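Local coordinates for protein LysR family transcriptional regulator (Vibrio vulnificus, PDB 5B7H) that probably works as a peroxide-sensing, DNA-binding transcription regulator of the LysR family, with this chain as its regulatory domain, at residues L20-T25 with F29-L34; T55-A60 with L69-P74. The protein carries 1 engineered substitution. One frame throughout, in Å; residues are numbered along the deposited sequence.

Contact 1 (L20-T25 with F29-L34). With SO4 (sulfate ion), chain C.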
ATOM      1  N   LEU A  20       9.674   0.605 -14.648  1.00  7.54           N
ATOM      2  CA  LEU A  20       8.487   1.460 -14.632  1.00  7.37           C
ATOM      3  C   LEU A  20       8.225   1.912 -13.204  1.00  6.82           C
ATOM      4  O   LEU A  20       8.191   1.085 -12.292  1.00  7.87           O
ATOM      5  CB  LEU A  20       7.256   0.694 -15.196  1.00  7.79           C
ATOM      6  CG  LEU A  20       5.959   1.500 -15.257  1.00  9.05           C
ATOM      7  CD1 LEU A  20       5.127   0.971 -16.486  1.00 12.88           C
ATOM      8  CD2 LEU A  20       5.150   1.368 -13.979  1.00  8.11           C
ATOM      9  N   GLY A  21       8.008   3.210 -13.018  1.00  8.37           N
ATOM     10  CA  GLY A  21       7.694   3.781 -11.723  1.00  7.00           C
ATOM     11  C   GLY A  21       6.221   4.153 -11.677  1.00  7.21           C
ATOM     12  O   GLY A  21       5.637   4.558 -12.679  1.00  8.10           O
ATOM     13  N   CYS A  22       5.645   4.080 -10.492  1.00  6.76           N
ATOM     14  CA  CYS A  22       4.240   4.410 -10.341  1.00  6.57           C
ATOM     15  C   CYS A  22       3.959   4.884  -8.922  1.00  7.39           C
ATOM     16  O   CYS A  22       4.627   4.451  -7.979  1.00  7.24           O
ATOM     17  CB  CYS A  22       3.433   3.143 -10.655  1.00  8.17           C
ATOM     18  SG  CYS A  22       1.618   3.388 -10.771  1.00  9.13           S
ATOM     19  N   ILE A  23       3.005   5.804  -8.776  1.00  7.20           N
ATOM     20  CA  ILE A  23       2.675   6.403  -7.471  1.00  8.50           C
ATOM     21  C   ILE A  23       1.844   5.491  -6.576  1.00  8.09           C
ATOM     22  O   ILE A  23       1.122   4.593  -7.055  1.00  7.43           O
ATOM     23  CB  ILE A  23       1.970   7.766  -7.629  1.00  8.13           C
ATOM     24  CG1 ILE A  23       0.687   7.612  -8.418  1.00  8.62           C
ATOM     25  CG2 ILE A  23       2.954   8.761  -8.320  1.00 10.14           C
ATOM     26  CD1 ILE A  23      -0.136   8.929  -8.412  1.00  7.29           C
ATOM     27  N   PRO A  24       1.897   5.711  -5.257  1.00  7.08           N
ATOM     28  CA  PRO A  24       1.219   4.785  -4.340  1.00  8.21           C
ATOM     29  C   PRO A  24      -0.293   4.685  -4.505  1.00  8.01           C
ATOM     30  O   PRO A  24      -0.833   3.648  -4.127  1.00 10.11           O
ATOM     31  CB  PRO A  24       1.577   5.337  -2.951  1.00  9.91           C
ATOM     32  CG  PRO A  24       2.865   6.036  -3.176  1.00  9.08           C
ATOM     33  CD  PRO A  24       2.732   6.684  -4.536  1.00  9.64           C
ATOM     34  N   THR A  25      -1.005   5.718  -4.989  1.00  7.46           N
ATOM     35  CA  THR A  25      -2.469   5.597  -5.143  1.00  6.38           C
ATOM     36  C   THR A  25      -2.872   5.063  -6.509  1.00  7.05           C
ATOM     37  O   THR A  25      -4.074   5.073  -6.842  1.00  8.66           O
ATOM     38  CB  THR A  25      -3.179   6.929  -4.857  1.00  8.94           C
ATOM     39  OG1 THR A  25      -2.769   7.945  -5.787  1.00  9.13           O
ATOM     40  CG2 THR A  25      -2.892   7.381  -3.416  1.00  8.33           C
ATOM     41  N   PHE A  29      -3.358  -0.920  -7.668  1.00  8.81           N
ATOM     42  CA  PHE A  29      -4.621  -1.202  -8.344  1.00  8.69           C
ATOM     43  C   PHE A  29      -4.338  -1.473  -9.818  1.00 10.30           C
ATOM     44  O   PHE A  29      -4.351  -2.632 -10.256  1.00 13.91           O
ATOM     45  CB  PHE A  29      -5.549  -0.009  -8.096  1.00  9.75           C
ATOM     46  CG  PHE A  29      -5.520   0.479  -6.633  1.00 10.45           C
ATOM     47  CD1 PHE A  29      -5.892  -0.380  -5.584  1.00  9.70           C
ATOM     48  CD2 PHE A  29      -5.073   1.750  -6.332  1.00 11.49           C
ATOM     49  CE1 PHE A  29      -5.857   0.046  -4.256  1.00 10.56           C
ATOM     50  CE2 PHE A  29      -5.026   2.187  -5.017  1.00 13.37           C
ATOM     51  CZ  PHE A  29      -5.411   1.328  -3.968  1.00 13.99           C
ATOM     52  N   LEU A  30      -3.954  -0.450 -10.574  0.64  9.84           N
ATOM     53  CA  LEU A  30      -3.830  -0.578 -12.017  0.64  9.53           C
ATOM     54  C   LEU A  30      -2.748  -1.559 -12.437  0.64 10.37           C
ATOM     55  O   LEU A  30      -2.884  -2.224 -13.478  0.64  9.87           O
ATOM     56  CB  LEU A  30      -3.527   0.809 -12.591  0.64 11.29           C
ATOM     57  CG  LEU A  30      -3.184   0.939 -14.062  0.64 11.23           C
ATOM     58  CD1 LEU A  30      -4.398   0.582 -14.920  0.64 18.54           C
ATOM     59  CD2 LEU A  30      -2.738   2.406 -14.357  0.64 14.57           C
ATOM     60  N   LEU A  31      -1.632  -1.648 -11.687  1.00  8.27           N
ATOM     61  CA  LEU A  31      -0.538  -2.495 -12.165  1.00  9.02           C
ATOM     62  C   LEU A  31      -0.862  -3.973 -12.113  1.00  9.37           C
ATOM     63  O   LEU A  31      -0.304  -4.732 -12.912  1.00  9.90           O
ATOM     64  CB  LEU A  31       0.757  -2.206 -11.393  1.00  8.10           C
ATOM     65  CG  LEU A  31       1.286  -0.781 -11.593  1.00 11.60           C
ATOM     66  CD1 LEU A  31       2.605  -0.669 -10.771  1.00  8.84           C
ATOM     67  CD2 LEU A  31       1.545  -0.445 -13.068  1.00 13.55           C
ATOM     68  N   CYS A  32      -1.774  -4.389 -11.238  1.00  8.64           N
ATOM     69  CA  CYS A  32      -2.191  -5.782 -11.235  1.00 12.22           C
ATOM     70  C   CYS A  32      -2.790  -6.120 -12.592  1.00 11.32           C
ATOM     71  O   CYS A  32      -2.459  -7.150 -13.205  1.00 11.84           O
ATOM     72  CB  CYS A  32      -3.266  -5.996 -10.157  1.00 12.02           C
ATOM     73  SG  CYS A  32      -2.696  -5.826  -8.445  1.00 15.30           S
ATOM     74  N   ASP A  33      -3.669  -5.225 -13.084  1.00  9.96           N
ATOM     75  CA  ASP A  33      -4.345  -5.458 -14.364  1.00 12.36           C
ATOM     76  C   ASP A  33      -3.345  -5.384 -15.512  1.00 10.43           C
ATOM     77  O   ASP A  33      -3.402  -6.191 -16.457  1.00 10.66           O
ATOM     78  CB  ASP A  33      -5.421  -4.376 -14.597  1.00 12.75           C
ATOM     79  CG  ASP A  33      -6.517  -4.345 -13.527  1.00 20.38           C
ATOM     80  OD1 ASP A  33      -6.963  -3.200 -13.217  1.00 26.88           O
ATOM     81  OD2 ASP A  33      -6.933  -5.427 -13.041  1.00 20.79           O
ATOM     82  N   LEU A  34      -2.413  -4.424 -15.429  1.00  8.87           N
ATOM     83  CA  LEU A  34      -1.395  -4.280 -16.463  1.00  8.29           C
ATOM     84  C   LEU A  34      -0.563  -5.549 -16.592  1.00  9.28           C
ATOM     85  O   LEU A  34      -0.321  -6.028 -17.703  1.00  9.61           O
ATOM     86  CB  LEU A  34      -0.547  -3.022 -16.188  1.00  8.27           C
ATOM     87  CG  LEU A  34       0.564  -2.812 -17.226  1.00  9.80           C
ATOM     88  CD1 LEU A  34       0.041  -2.622 -18.642  1.00 14.92           C
ATOM     89  CD2 LEU A  34       1.443  -1.564 -16.779  1.00 11.53           C
TER
HETATM   90  S   SO4 C 401       0.007   9.630  -4.233  1.00 16.69           S
HETATM   91  O1  SO4 C 401       0.813  10.631  -5.054  1.00 23.82           O
HETATM   92  O2  SO4 C 401      -1.204  10.358  -3.775  1.00 14.54           O
HETATM   93  O3  SO4 C 401      -0.267   8.490  -5.089  1.00 12.97           O
HETATM   94  O4  SO4 C 401       0.811   9.211  -3.105  1.00 21.18           O
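Leu31 turns its CG toward the side of its own backbone N, opposite the carbonyl carbon (chi1 -64°), and from there its two methyls reach back to the strand that precedes the helix. On the other side Leu20 and Cys22 both hold their side chains trans to the backbone N, which carries CD2 of Leu20 and SG of Cys22 out toward the helix. The Leu31 branches divide the work: CD1 settles on Cys22, 3.9 Å from its CB and 4.2 Å from SG, while CD2 meets Leu20 CD2 at 4.1 Å, the two leucines sliding past one another in opposite senses. One turn further along, Leu34 CD2 makes a looser contact with Leu20 CD1. This is the first half of a beta-alpha-beta unit, strand 16-22 running into helix 27-41 and back to strand 45-51, in the periplasmic-binding-protein-like fold of LysR effector domains. Strand 20-22 and helix 29-34 run in broadly opposite directions, 147° apart, and no hydrogen bond joins the two segments. Leu211 of helix 205-217 packs on both Leu20 and Leu34, whereas Gln154 of the second subunit packs against Leu31. Past the strand, the Thr25 carbonyl O approaches the Phe29 ring at its edge, close to the ring plane and 3.5 Å from CD2. Thr25 grips the sulfate twice: its side-chain OG1 donates to sulfate O3 at 2.7 Å, and its backbone N to the same oxygen at 2.9 Å. Thr25 OG1 is also hydrogen-bonded to Arg192, and His123 and the backbone N atoms of Ser124, the engineered residue, and Leu125 complete the grip. The ion, probably from the crystallisation liquor, sits beside the position that, as in OxyR relatives, would normally hold the peroxide-reactive cysteine.

Contact 2 (T55-A60 with L69-P74)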
ATOM      1  N   THR A  55       7.555  13.310  -6.885  1.00  9.80           N
ATOM      2  CA  THR A  55       8.820  13.998  -7.038  1.00 11.13           C
ATOM      3  C   THR A  55       9.983  13.020  -7.109  1.00  9.85           C
ATOM      4  O   THR A  55      10.927  13.223  -7.887  1.00 11.77           O
ATOM      5  CB  THR A  55       8.992  15.010  -5.898  1.00 14.54           C
ATOM      6  OG1 THR A  55       7.893  15.944  -5.939  1.00 18.79           O
ATOM      7  CG2 THR A  55      10.326  15.766  -6.006  1.00 20.92           C
ATOM      8  N   ASN A  56       9.969  11.974  -6.268  1.00  9.80           N
ATOM      9  CA  ASN A  56      11.054  10.999  -6.290  1.00 13.31           C
ATOM     10  C   ASN A  56      11.084  10.231  -7.610  1.00  9.55           C
ATOM     11  O   ASN A  56      12.164   9.900  -8.145  1.00 11.38           O
ATOM     12  CB  ASN A  56      10.919  10.038  -5.098  1.00 13.27           C
ATOM     13  CG  ASN A  56      11.300  10.704  -3.770  1.00 18.65           C
ATOM     14  OD1 ASN A  56      11.989  11.722  -3.759  1.00 16.16           O
ATOM     15  ND2 ASN A  56      10.826  10.138  -2.649  1.00 20.25           N
ATOM     16  N   LEU A  57       9.898   9.917  -8.146  1.00  8.52           N
ATOM     17  CA  LEU A  57       9.875   9.200  -9.419  1.00 10.29           C
ATOM     18  C   LEU A  57      10.427  10.068 -10.536  1.00  9.36           C
ATOM     19  O   LEU A  57      11.135   9.564 -11.420  1.00  9.65           O
ATOM     20  CB  LEU A  57       8.449   8.775  -9.781  1.00  8.15           C
ATOM     21  CG  LEU A  57       7.821   7.686  -8.896  1.00  9.76           C
ATOM     22  CD1 LEU A  57       6.355   7.468  -9.302  1.00  8.98           C
ATOM     23  CD2 LEU A  57       8.644   6.400  -9.027  1.00  8.97           C
ATOM     24  N   LEU A  58      10.076  11.355 -10.534  1.00  8.91           N
ATOM     25  CA  LEU A  58      10.587  12.243 -11.586  1.00  9.35           C
ATOM     26  C   LEU A  58      12.121  12.357 -11.521  1.00 10.25           C
ATOM     27  O   LEU A  58      12.804  12.375 -12.562  1.00 10.91           O
ATOM     28  CB  LEU A  58       9.891  13.622 -11.498  1.00 10.78           C
ATOM     29  CG  LEU A  58       8.457  13.576 -12.088  1.00 16.53           C
ATOM     30  CD1 LEU A  58       7.714  14.838 -11.609  1.00 16.89           C
ATOM     31  CD2 LEU A  58       8.487  13.479 -13.632  1.00 19.86           C
ATOM     32  N   THR A  59      12.692  12.451 -10.313  1.00 10.52           N
ATOM     33  CA  THR A  59      14.153  12.475 -10.204  1.00 13.47           C
ATOM     34  C   THR A  59      14.771  11.190 -10.760  1.00 12.45           C
ATOM     35  O   THR A  59      15.723  11.237 -11.554  1.00 12.66           O
ATOM     36  CB  THR A  59      14.498  12.632  -8.739  1.00 12.62           C
ATOM     37  OG1 THR A  59      13.916  13.861  -8.258  1.00 16.09           O
ATOM     38  CG2 THR A  59      16.021  12.624  -8.540  1.00 13.94           C
ATOM     39  N   ALA A  60      14.180  10.033 -10.420  1.00 10.26           N
ATOM     40  CA  ALA A  60      14.706   8.785 -10.950  1.00 11.26           C
ATOM     41  C   ALA A  60      14.575   8.722 -12.467  1.00 11.81           C
ATOM     42  O   ALA A  60      15.500   8.254 -13.156  1.00 12.24           O
ATOM     43  CB  ALA A  60      13.928   7.625 -10.326  1.00 11.78           C
ATOM     44  N   LEU A  69       7.129   6.323 -16.328  1.00  7.55           N
ATOM     45  CA  LEU A  69       6.308   6.455 -15.131  1.00  7.27           C
ATOM     46  C   LEU A  69       4.851   6.404 -15.523  1.00  8.12           C
ATOM     47  O   LEU A  69       4.470   6.854 -16.609  1.00  7.24           O
ATOM     48  CB  LEU A  69       6.524   7.815 -14.423  1.00  7.43           C
ATOM     49  CG  LEU A  69       7.999   8.238 -14.219  1.00  7.79           C
ATOM     50  CD1 LEU A  69       8.044   9.659 -13.597  1.00  9.29           C
ATOM     51  CD2 LEU A  69       8.712   7.180 -13.347  1.00  9.23           C
ATOM     52  N   ILE A  70       4.031   5.900 -14.610  1.00  6.84           N
ATOM     53  CA  ILE A  70       2.584   6.075 -14.646  1.00  7.56           C
ATOM     54  C   ILE A  70       2.261   6.989 -13.479  1.00  8.31           C
ATOM     55  O   ILE A  70       2.485   6.624 -12.299  1.00 10.13           O
ATOM     56  CB  ILE A  70       1.822   4.739 -14.602  1.00  7.34           C
ATOM     57  CG1 ILE A  70       2.159   3.883 -15.837  1.00  8.75           C
ATOM     58  CG2 ILE A  70       0.332   5.042 -14.472  1.00  8.88           C
ATOM     59  CD1 ILE A  70       1.494   2.414 -15.832  1.00 11.86           C
ATOM     60  N   LEU A  71       1.770   8.179 -13.807  1.00  8.05           N
ATOM     61  CA  LEU A  71       1.494   9.222 -12.831  1.00  8.16           C
ATOM     62  C   LEU A  71       0.042   9.640 -12.933  1.00  8.14           C
ATOM     63  O   LEU A  71      -0.633   9.412 -13.937  1.00  9.47           O
ATOM     64  CB  LEU A  71       2.359  10.481 -13.118  1.00 10.48           C
ATOM     65  CG  LEU A  71       3.895  10.367 -13.036  1.00  8.22           C
ATOM     66  CD1 LEU A  71       4.549  11.712 -13.185  1.00 12.58           C
ATOM     67  CD2 LEU A  71       4.285   9.762 -11.696  1.00 11.31           C
ATOM     68  N   ALA A  72      -0.433  10.274 -11.862  1.00  8.02           N
ATOM     69  CA  ALA A  72      -1.626  11.121 -11.948  1.00  7.45           C
ATOM     70  C   ALA A  72      -1.225  12.527 -12.402  1.00  7.65           C
ATOM     71  O   ALA A  72      -0.247  13.102 -11.905  1.00  8.62           O
ATOM     72  CB  ALA A  72      -2.349  11.157 -10.595  1.00  9.10           C
ATOM     73  N   LEU A  73      -1.955  13.050 -13.392  1.00  9.46           N
ATOM     74  CA  LEU A  73      -1.660  14.355 -13.962  1.00 11.88           C
ATOM     75  C   LEU A  73      -2.832  15.302 -13.706  1.00 12.98           C
ATOM     76  O   LEU A  73      -3.969  14.859 -13.542  1.00 12.35           O
ATOM     77  CB  LEU A  73      -1.405  14.214 -15.473  1.00 11.70           C
ATOM     78  CG  LEU A  73      -0.174  13.365 -15.848  1.00 15.27           C
ATOM     79  CD1 LEU A  73      -0.097  13.386 -17.407  1.00 16.06           C
ATOM     80  CD2 LEU A  73       1.156  13.834 -15.251  1.00 18.89           C
ATOM     81  N   PRO A  74      -2.599  16.621 -13.667  1.00 12.38           N
ATOM     82  CA  PRO A  74      -1.332  17.287 -13.910  1.00 11.18           C
ATOM     83  C   PRO A  74      -0.468  17.382 -12.682  1.00 13.22           C
ATOM     84  O   PRO A  74      -0.939  17.594 -11.519  1.00 13.74           O
ATOM     85  CB  PRO A  74      -1.769  18.696 -14.331  1.00 14.74           C
ATOM     86  CG  PRO A  74      -3.036  18.939 -13.529  1.00 15.60           C
ATOM     87  CD  PRO A  74      -3.716  17.575 -13.431  1.00 13.95           C
TER
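The second crossover of the parallel part of the sheet brings Leu57 and Leu58 of helix 54-62 down onto Leu69 and Leu71 of the strand that follows. Leu57 faces the strand squarely. Leu57 CB rests 3.9 Å from Leu69 CD2, and Leu57 CD1 extends to Leu71 CD2 at the same 3.9 Å, the Leu57 and Leu71 side chains passing in opposite directions. Leu69 CD1 also comes up under the helix backbone, 3.8 Å from the Leu57 carbonyl O. The next residue, Leu58, sets out less directly, but with CG turned away from its carbonyl carbon (chi1 -77°) it swings CD2 to 3.8 Å from Leu69 CD1, where the two side chains cross at about a right angle. Leu58 CD2 lies more loosely, 4.3 Å, from Leu71 CD1. Strand 45-51 leads into this helix and strand 68-73 leaves it, with strand 16-22 between the two in the sheet, so the beta-alpha-beta connection skips over one strand. Helix 55-60 and strand 69-73 run in roughly opposite directions, 148° apart; the side chains that meet are all apolar, and no hydrogen bond joins the two segments. Ile70 points to the other face of the sheet and packs there against Leu30, Leu31 and Leu34 of helix 27-41. Leu66 and Ile77, from neighbouring loops, touch Leu57 and Leu58 respectively.

Both contacts are buried, and both lay a helix on the parallel half of one sheet, where strands 16-22 and 68-73 are neighbours. Contact 1 covers one face and contact 2 the other, and Gly21 O probably accepts a hydrogen bond from Ile70 N (2.8 Å) across the seam. Between the layers, Leu57 CD1 comes within 3.5 Å of Cys22 C. The chemistry parts company at the carboxyl end of strand 16-22: contact 2 is leucine against leucine throughout, whereas contact 1 passes from leucines and a cysteine to a polar threonine holding sulfate. Contact 1 alone also lies within reach of the second subunit.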